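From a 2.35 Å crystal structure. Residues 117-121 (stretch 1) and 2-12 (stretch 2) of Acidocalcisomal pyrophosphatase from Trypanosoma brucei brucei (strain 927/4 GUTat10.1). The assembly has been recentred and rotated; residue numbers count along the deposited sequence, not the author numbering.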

# COMPACT_ATOMS: atom_id res chain seq x y z
N ASP A 117 20.28 -24.30 16.46
CA ASP A 117 20.77 -23.32 17.42
C ASP A 117 21.90 -22.53 16.75
O ASP A 117 22.92 -23.11 16.36
CB ASP A 117 21.23 -24.03 18.69
CG ASP A 117 21.55 -23.07 19.82
OD1 ASP A 117 21.08 -23.33 20.94
OD2 ASP A 117 22.28 -22.09 19.60
N LEU A 118 21.71 -21.23 16.57
CA LEU A 118 22.67 -20.42 15.80
C LEU A 118 23.99 -20.18 16.53
O LEU A 118 24.97 -19.74 15.92
CB LEU A 118 22.04 -19.07 15.41
CG LEU A 118 20.91 -19.22 14.37
CD1 LEU A 118 20.52 -17.88 13.79
CD2 LEU A 118 21.32 -20.18 13.25
N GLU A 119 24.03 -20.46 17.83
CA GLU A 119 25.25 -20.31 18.60
C GLU A 119 26.03 -21.63 18.67
O GLU A 119 27.26 -21.64 18.53
CB GLU A 119 24.94 -19.79 20.00
CG GLU A 119 24.34 -18.37 20.02
CD GLU A 119 25.12 -17.37 19.14
OE1 GLU A 119 26.35 -17.21 19.36
OE2 GLU A 119 24.50 -16.73 18.25
N THR A 120 25.33 -22.73 18.92
CA THR A 120 25.98 -24.03 18.99
C THR A 120 26.06 -24.72 17.63
O THR A 120 26.93 -25.54 17.38
CB THR A 120 25.24 -24.98 19.96
OG1 THR A 120 23.97 -25.34 19.38
CG2 THR A 120 25.03 -24.32 21.32
N GLY A 121 25.15 -24.36 16.73
CA GLY A 121 25.10 -25.00 15.41
C GLY A 121 24.45 -26.38 15.41
O GLY A 121 24.28 -26.98 14.35
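Stretch 2, residues 2-12: QPMIKKIMSRL

The most unusual feature of this contact is how much of it is made by main-chain oxygens: the carbonyls of Leu-118, Glu-119 and Thr-120, three in a row, each come up against carbon atoms of the helix in stretch 2, and a single salt bridge is the one polar bond between the two segments. The first rule to read from it is that a turn can offer its backbone as a packing surface.

That turn is short. Leu-118 to Thr-120 have helical phi/psi without the regular helical bonds, and Asp-117 holds them in shape. Asp-117 OD2 accepts from Glu-119 N at 3.0 Å and from Thr-120 N at 3.2 Å, while Asp-117 O accepts from Gly-121 N at 2.6 Å. Gly-121 follows with a positive phi of 78°, a value that by itself favours glycine.

Stretch 2 is a helix from Pro-3 through Leu-12 and continues beyond, with Gln-2 at the N-cap position. Its face toward the turn is built from Pro-3, Lys-7 and Arg-11, spaced four residues apart, with CA-to-CB bonds that all point toward stretch 1; Met-4 joins them with a sideways bond. The backbones come nearest at Thr-120 and Met-4, whose CA atoms are 4.8 Å apart. Ile-5, by contrast, points away and takes no part.

At the start of the helix, Thr-120 O lies 3.6 Å from Pro-3 CG, and Glu-119 O meets Met-4 CA at 3.5 Å in a CA-H...O contact with an angle of 138° at the hydrogen. The backbones touch here, yet no main-chain hydrogen bond joins them. Although the CA-to-CB bond of Thr-120 points away, Thr-120 CG2 still reaches Met-4 CB at 4.2 Å.

One turn on, the long aliphatic chain of Lys-7 fits against two carbonyls: Lys-7 CD is 3.5 Å from Glu-119 O and Lys-7 CE is 3.4 Å from Leu-118 O. Taken by their carbonyls, the contacts thus run in opposite order, Thr-120 against Pro-3 at the start of the helix and Leu-118 against Lys-7 one turn later.

A further turn along comes the charged anchor. Glu-119 starts sideways, but m rotamers at chi1 and chi2 bring its end nearer the helix, where Glu-119 OE1 accepts a hydrogen bond from Arg-11 NH1 at 3.1 Å, with an N-H...acceptor angle of 157°. The carboxylate oxygen meets the guanidinium at its edge, near its plane, while Arg-11 NE and NH2 are bonded elsewhere in the structure. The whole contact buries only 300 Å², and buried Glu-119 contributes the largest share of any residue.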

# COMPACT_ATOMS: atom_id res chain seq x y z
N GLN A 2 34.05 -25.47 22.93
CA GLN A 2 32.99 -25.78 21.97
C GLN A 2 32.70 -24.62 21.01
O GLN A 2 33.11 -23.49 21.25
CB GLN A 2 31.71 -26.17 22.70
CG GLN A 2 31.14 -25.09 23.61
CD GLN A 2 31.16 -25.51 25.08
OE1 GLN A 2 32.13 -26.11 25.56
NE2 GLN A 2 30.08 -25.19 25.79
N PRO A 3 31.97 -24.90 19.91
CA PRO A 3 31.58 -23.92 18.89
C PRO A 3 30.85 -22.70 19.44
O PRO A 3 30.97 -21.61 18.87
CB PRO A 3 30.63 -24.72 17.98
CG PRO A 3 30.23 -25.92 18.78
CD PRO A 3 31.43 -26.24 19.62
N MET A 4 30.13 -22.86 20.54
CA MET A 4 29.51 -21.74 21.21
C MET A 4 30.54 -20.81 21.83
O MET A 4 30.40 -19.59 21.81
CB MET A 4 28.56 -22.23 22.30
CG MET A 4 28.06 -21.09 23.16
SD MET A 4 27.28 -21.66 24.67
CE MET A 4 28.72 -21.79 25.73
N ILE A 5 31.59 -21.39 22.40
CA ILE A 5 32.65 -20.60 22.99
C ILE A 5 33.44 -19.89 21.91
O ILE A 5 33.90 -18.77 22.09
CB ILE A 5 33.60 -21.46 23.84
CG1 ILE A 5 32.82 -22.24 24.90
CG2 ILE A 5 34.69 -20.59 24.47
CD1 ILE A 5 32.11 -21.38 25.91
N LYS A 6 33.61 -20.56 20.78
CA LYS A 6 34.35 -19.99 19.66
C LYS A 6 33.66 -18.73 19.12
O LYS A 6 34.33 -17.76 18.75
CB LYS A 6 34.52 -21.03 18.55
CG LYS A 6 35.35 -20.53 17.39
CD LYS A 6 35.59 -21.61 16.37
CE LYS A 6 36.67 -21.19 15.40
NZ LYS A 6 37.00 -22.26 14.43
N LYS A 7 32.34 -18.73 19.07
CA LYS A 7 31.59 -17.57 18.58
C LYS A 7 31.66 -16.41 19.56
O LYS A 7 31.82 -15.25 19.16
CB LYS A 7 30.14 -17.96 18.31
CG LYS A 7 29.98 -18.90 17.13
CD LYS A 7 28.54 -18.96 16.66
CE LYS A 7 28.37 -20.05 15.60
NZ LYS A 7 28.84 -19.59 14.25
N ILE A 8 31.57 -16.72 20.84
CA ILE A 8 31.78 -15.72 21.88
C ILE A 8 33.14 -15.05 21.72
O ILE A 8 33.25 -13.83 21.78
CB ILE A 8 31.67 -16.35 23.29
CG1 ILE A 8 30.23 -16.77 23.57
CG2 ILE A 8 32.17 -15.38 24.35
CD1 ILE A 8 30.01 -17.41 24.90
N MET A 9 34.18 -15.85 21.48
CA MET A 9 35.53 -15.32 21.36
C MET A 9 35.70 -14.57 20.04
O MET A 9 36.51 -13.66 19.94
CB MET A 9 36.57 -16.44 21.46
CG MET A 9 36.60 -17.14 22.80
SD MET A 9 36.90 -16.03 24.18
CE MET A 9 38.64 -15.65 23.98
N SER A 10 34.94 -14.99 19.04
CA SER A 10 34.94 -14.31 17.75
C SER A 10 34.33 -12.91 17.84
O SER A 10 34.83 -11.98 17.22
CB SER A 10 34.20 -15.16 16.73
OG SER A 10 34.38 -14.61 15.44
N ARG A 11 33.26 -12.75 18.60
CA ARG A 11 32.69 -11.43 18.85
C ARG A 11 33.62 -10.60 19.75
O ARG A 11 33.75 -9.39 19.57
CB ARG A 11 31.30 -11.54 19.48
CG ARG A 11 30.24 -12.06 18.51
CD ARG A 11 28.84 -11.96 19.10
NE ARG A 11 28.68 -12.82 20.26
CZ ARG A 11 28.25 -14.08 20.19
NH1 ARG A 11 27.93 -14.61 19.01
NH2 ARG A 11 28.14 -14.81 21.29
N LEU A 12 34.29 -11.26 20.69
CA LEU A 12 35.27 -10.60 21.52
C LEU A 12 36.39 -10.01 20.66
O LEU A 12 36.84 -8.89 20.87
CB LEU A 12 35.85 -11.59 22.55
CG LEU A 12 37.00 -11.24 23.50
CD1 LEU A 12 38.33 -11.31 22.80
CD2 LEU A 12 36.81 -9.88 24.12